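Local structure of Ctr9 protein (Myceliophthora thermophila, 6AF0) at residues N308-F320 with L332-I345. The protein probably binds the RNA polymerase II complex, this chain being the long helical, TPR-repeat-bearing part of a larger protein. Numbering follows the deposited sequence.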
# COMPACT_ATOMS: atom_id res chain seq x y z
N ASN A 308 -16.71 18.81 -37.50
CA ASN A 308 -17.38 17.56 -37.17
C ASN A 308 -16.47 16.34 -37.14
O ASN A 308 -16.99 15.22 -37.13
CB ASN A 308 -18.45 17.29 -38.22
CG ASN A 308 -19.39 18.45 -38.38
OD1 ASN A 308 -19.21 19.52 -37.77
ND2 ASN A 308 -20.43 18.25 -39.17
N LEU A 309 -15.16 16.57 -37.18
CA LEU A 309 -14.16 15.50 -37.32
C LEU A 309 -13.81 15.00 -35.93
O LEU A 309 -13.18 15.71 -35.15
CB LEU A 309 -12.91 16.00 -38.05
CG LEU A 309 -11.86 14.95 -38.41
CD1 LEU A 309 -12.46 13.84 -39.24
CD2 LEU A 309 -10.71 15.61 -39.16
N PRO A 310 -14.22 13.77 -35.62
CA PRO A 310 -14.20 13.23 -34.25
C PRO A 310 -12.87 13.33 -33.52
O PRO A 310 -12.81 13.93 -32.44
CB PRO A 310 -14.61 11.76 -34.46
CG PRO A 310 -15.49 11.80 -35.67
CD PRO A 310 -14.89 12.85 -36.56
N LEU A 311 -11.82 12.76 -34.08
CA LEU A 311 -10.50 12.79 -33.43
C LEU A 311 -10.11 14.22 -33.08
O LEU A 311 -9.66 14.50 -31.99
CB LEU A 311 -9.44 12.18 -34.34
CG LEU A 311 -8.10 11.79 -33.73
CD1 LEU A 311 -8.29 10.69 -32.69
CD2 LEU A 311 -7.14 11.33 -34.83
N THR A 312 -10.27 15.12 -34.02
CA THR A 312 -9.97 16.52 -33.76
C THR A 312 -10.79 17.02 -32.59
O THR A 312 -10.26 17.62 -31.65
CB THR A 312 -10.29 17.35 -35.01
OG1 THR A 312 -9.66 16.74 -36.14
CG2 THR A 312 -9.83 18.82 -34.83
N CYS A 313 -12.09 16.74 -32.66
CA CYS A 313 -13.03 17.17 -31.63
C CYS A 313 -12.58 16.70 -30.25
O CYS A 313 -12.45 17.49 -29.32
CB CYS A 313 -14.43 16.69 -31.99
SG CYS A 313 -15.17 17.58 -33.40
N ALA A 314 -12.28 15.43 -30.12
CA ALA A 314 -11.81 14.90 -28.85
C ALA A 314 -10.51 15.57 -28.38
O ALA A 314 -10.41 16.01 -27.24
CB ALA A 314 -11.64 13.39 -28.96
N THR A 315 -9.53 15.67 -29.28
CA THR A 315 -8.23 16.24 -28.97
C THR A 315 -8.34 17.68 -28.50
O THR A 315 -7.71 18.05 -27.52
CB THR A 315 -7.28 16.15 -30.18
OG1 THR A 315 -7.37 14.83 -30.74
CG2 THR A 315 -5.83 16.37 -29.79
N PHE A 316 -9.16 18.46 -29.18
CA PHE A 316 -9.33 19.88 -28.83
C PHE A 316 -10.18 20.04 -27.57
O PHE A 316 -10.01 21.01 -26.82
CB PHE A 316 -9.87 20.72 -30.01
CG PHE A 316 -9.20 22.08 -30.14
CD1 PHE A 316 -7.81 22.21 -30.02
CD2 PHE A 316 -9.94 23.23 -30.37
CE1 PHE A 316 -7.20 23.46 -30.12
CE2 PHE A 316 -9.33 24.47 -30.46
CZ PHE A 316 -7.96 24.58 -30.33
N ALA A 317 -11.05 19.08 -27.32
CA ALA A 317 -11.77 19.02 -26.07
C ALA A 317 -10.80 18.80 -24.90
O ALA A 317 -10.91 19.41 -23.85
CB ALA A 317 -12.80 17.92 -26.13
N GLY A 318 -9.82 17.93 -25.08
CA GLY A 318 -8.79 17.74 -24.07
C GLY A 318 -8.01 19.03 -23.86
O GLY A 318 -7.60 19.35 -22.75
N TYR A 319 -7.77 19.78 -24.93
CA TYR A 319 -7.03 21.01 -24.81
C TYR A 319 -7.75 21.95 -23.88
O TYR A 319 -7.15 22.43 -22.91
CB TYR A 319 -6.87 21.67 -26.18
CG TYR A 319 -6.54 23.15 -26.16
CD1 TYR A 319 -5.29 23.62 -25.71
CD2 TYR A 319 -7.46 24.09 -26.63
CE1 TYR A 319 -4.99 24.96 -25.72
CE2 TYR A 319 -7.16 25.44 -26.65
CZ TYR A 319 -5.92 25.88 -26.21
OH TYR A 319 -5.64 27.24 -26.24
N PHE A 320 -9.02 22.20 -24.19
CA PHE A 320 -9.84 23.08 -23.39
C PHE A 320 -10.00 22.55 -21.96
O PHE A 320 -9.92 23.30 -20.98
CB PHE A 320 -11.20 23.30 -24.05
CG PHE A 320 -11.13 24.13 -25.28
CD1 PHE A 320 -10.46 25.34 -25.28
CD2 PHE A 320 -11.74 23.71 -26.46
CE1 PHE A 320 -10.39 26.12 -26.43
CE2 PHE A 320 -11.68 24.48 -27.62
CZ PHE A 320 -11.00 25.68 -27.60
N LEU A 332 -17.68 19.81 -28.10
CA LEU A 332 -16.68 19.01 -28.83
C LEU A 332 -16.79 17.52 -28.52
O LEU A 332 -17.17 16.72 -29.38
CB LEU A 332 -15.26 19.52 -28.52
CG LEU A 332 -14.95 20.92 -29.02
CD1 LEU A 332 -13.50 21.24 -28.72
CD2 LEU A 332 -15.23 21.09 -30.50
N ALA A 333 -16.49 17.16 -27.27
CA ALA A 333 -16.49 15.77 -26.86
C ALA A 333 -17.78 15.10 -27.24
O ALA A 333 -17.76 13.96 -27.68
CB ALA A 333 -16.27 15.64 -25.36
N HIS A 334 -18.89 15.81 -27.07
CA HIS A 334 -20.18 15.25 -27.46
C HIS A 334 -20.19 14.92 -28.93
O HIS A 334 -20.54 13.81 -29.30
CB HIS A 334 -21.37 16.18 -27.15
CG HIS A 334 -22.00 15.92 -25.81
ND1 HIS A 334 -22.34 14.65 -25.38
CD2 HIS A 334 -22.37 16.77 -24.83
CE1 HIS A 334 -22.88 14.73 -24.17
NE2 HIS A 334 -22.92 16.01 -23.82
N LYS A 335 -19.78 15.89 -29.75
CA LYS A 335 -19.73 15.74 -31.22
C LYS A 335 -18.91 14.56 -31.65
O LYS A 335 -19.30 13.80 -32.53
CB LYS A 335 -19.14 16.98 -31.89
CG LYS A 335 -20.19 17.87 -32.54
CD LYS A 335 -20.57 17.42 -33.94
CE LYS A 335 -21.22 18.59 -34.68
NZ LYS A 335 -21.29 18.38 -36.14
N ALA A 336 -17.74 14.44 -31.03
CA ALA A 336 -16.86 13.31 -31.25
C ALA A 336 -17.61 12.00 -31.03
O ALA A 336 -17.69 11.18 -31.93
CB ALA A 336 -15.64 13.41 -30.35
N ILE A 337 -18.21 11.84 -29.86
CA ILE A 337 -18.92 10.60 -29.48
C ILE A 337 -20.04 10.26 -30.48
O ILE A 337 -20.27 9.09 -30.80
CB ILE A 337 -19.53 10.71 -28.06
CG1 ILE A 337 -18.42 10.89 -27.00
CG2 ILE A 337 -20.36 9.48 -27.72
CD1 ILE A 337 -18.93 11.29 -25.63
N GLN A 338 -20.72 11.28 -30.98
CA GLN A 338 -21.85 11.07 -31.88
C GLN A 338 -21.40 10.53 -33.22
O GLN A 338 -22.07 9.65 -33.76
CB GLN A 338 -22.63 12.36 -32.10
CG GLN A 338 -22.85 13.16 -30.82
CD GLN A 338 -23.92 14.23 -30.94
OE1 GLN A 338 -24.37 14.57 -32.03
NE2 GLN A 338 -24.33 14.77 -29.79
N TYR A 339 -20.27 11.04 -33.74
CA TYR A 339 -19.86 10.83 -35.14
C TYR A 339 -18.71 9.86 -35.40
O TYR A 339 -18.00 10.00 -36.39
CB TYR A 339 -19.53 12.19 -35.76
CG TYR A 339 -20.74 13.03 -36.12
CD1 TYR A 339 -21.99 12.45 -36.37
CD2 TYR A 339 -20.63 14.39 -36.28
CE1 TYR A 339 -23.08 13.21 -36.72
CE2 TYR A 339 -21.73 15.15 -36.63
CZ TYR A 339 -22.95 14.56 -36.85
OH TYR A 339 -24.04 15.31 -37.20
N THR A 340 -18.54 8.85 -34.56
CA THR A 340 -17.32 8.03 -34.62
C THR A 340 -17.54 6.57 -34.96
O THR A 340 -18.37 5.91 -34.36
CB THR A 340 -16.58 8.04 -33.27
OG1 THR A 340 -16.60 9.36 -32.74
CG2 THR A 340 -15.16 7.65 -33.47
N ASP A 341 -16.74 6.07 -35.89
CA ASP A 341 -16.71 4.65 -36.21
C ASP A 341 -15.94 3.89 -35.12
O ASP A 341 -16.11 2.69 -34.96
CB ASP A 341 -16.01 4.43 -37.57
CG ASP A 341 -16.81 4.98 -38.78
OD1 ASP A 341 -17.80 4.33 -39.22
OD2 ASP A 341 -16.41 6.04 -39.34
N VAL A 342 -15.08 4.61 -34.41
CA VAL A 342 -14.07 4.04 -33.52
C VAL A 342 -14.49 4.08 -32.06
O VAL A 342 -14.89 5.12 -31.55
CB VAL A 342 -12.75 4.85 -33.64
CG1 VAL A 342 -11.59 4.16 -32.91
CG2 VAL A 342 -12.37 5.05 -35.10
N ASN A 343 -14.33 2.97 -31.36
CA ASN A 343 -14.70 2.93 -29.94
C ASN A 343 -13.77 3.78 -29.07
O ASN A 343 -14.22 4.51 -28.19
CB ASN A 343 -14.75 1.48 -29.43
CG ASN A 343 -15.76 0.62 -30.20
OD1 ASN A 343 -16.88 1.06 -30.53
ND2 ASN A 343 -15.36 -0.61 -30.50
N ALA A 344 -12.47 3.67 -29.33
CA ALA A 344 -11.45 4.40 -28.56
C ALA A 344 -11.79 5.87 -28.45
O ALA A 344 -11.67 6.47 -27.36
CB ALA A 344 -10.07 4.24 -29.20
N ILE A 345 -12.22 6.44 -29.57
CA ILE A 345 -12.60 7.84 -29.59
C ILE A 345 -13.77 8.06 -28.67
O ILE A 345 -13.75 8.95 -27.84
CB ILE A 345 -12.95 8.32 -30.98
CG1 ILE A 345 -11.66 8.44 -31.78
CG2 ILE A 345 -13.65 9.66 -30.92
CD1 ILE A 345 -11.80 9.06 -33.15
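Leu-332 enters as a knob among Cys-313, Phe-316, Ala-317 and Phe-320. Its CB rests 3.8 Å from Ala-317 CB. With CG anti to its own carbonyl carbon (chi1 -66°), the side chain sends CD1 past Phe-316 CB to the edge of the Phe-320 ring, near the ring plane, 3.8 Å from CD2. One step along, Ala-333 sets its methyl beside that of Ala-317. The chain of Lys-335, bent at chi2 (-84°), passes Cys-313 SG and carries NZ to 2.9 Å from Asn-308 OD1; an alanine in place of that asparagine would probably leave the ammonium without this polar neighbour and the lysine's end freer to move. Small residues then let the backbones close in: Ala-336 CB lies 3.9 Å from Cys-313 CB and also faces Pro-310 O. Helices 310-322 and 326-338 thus form an antiparallel hairpin, the axes of 310-320 and 332-338 approaching to 7.6 Å at 154°, the kind of unit that builds TPR-type solenoids and consistent with the TPR repeats predicted elsewhere in the chain. Just past helix 326-338, Tyr-339 packs CB against Pro-310 CG, 4.1 Å away, while its CD2 lies near Asn-308 CB. Beyond it helix 343-360 begins, where Ile-345 crosses Leu-311 at about a right angle, CD1 to CD1 3.9 Å, and also packs on another protein's chain.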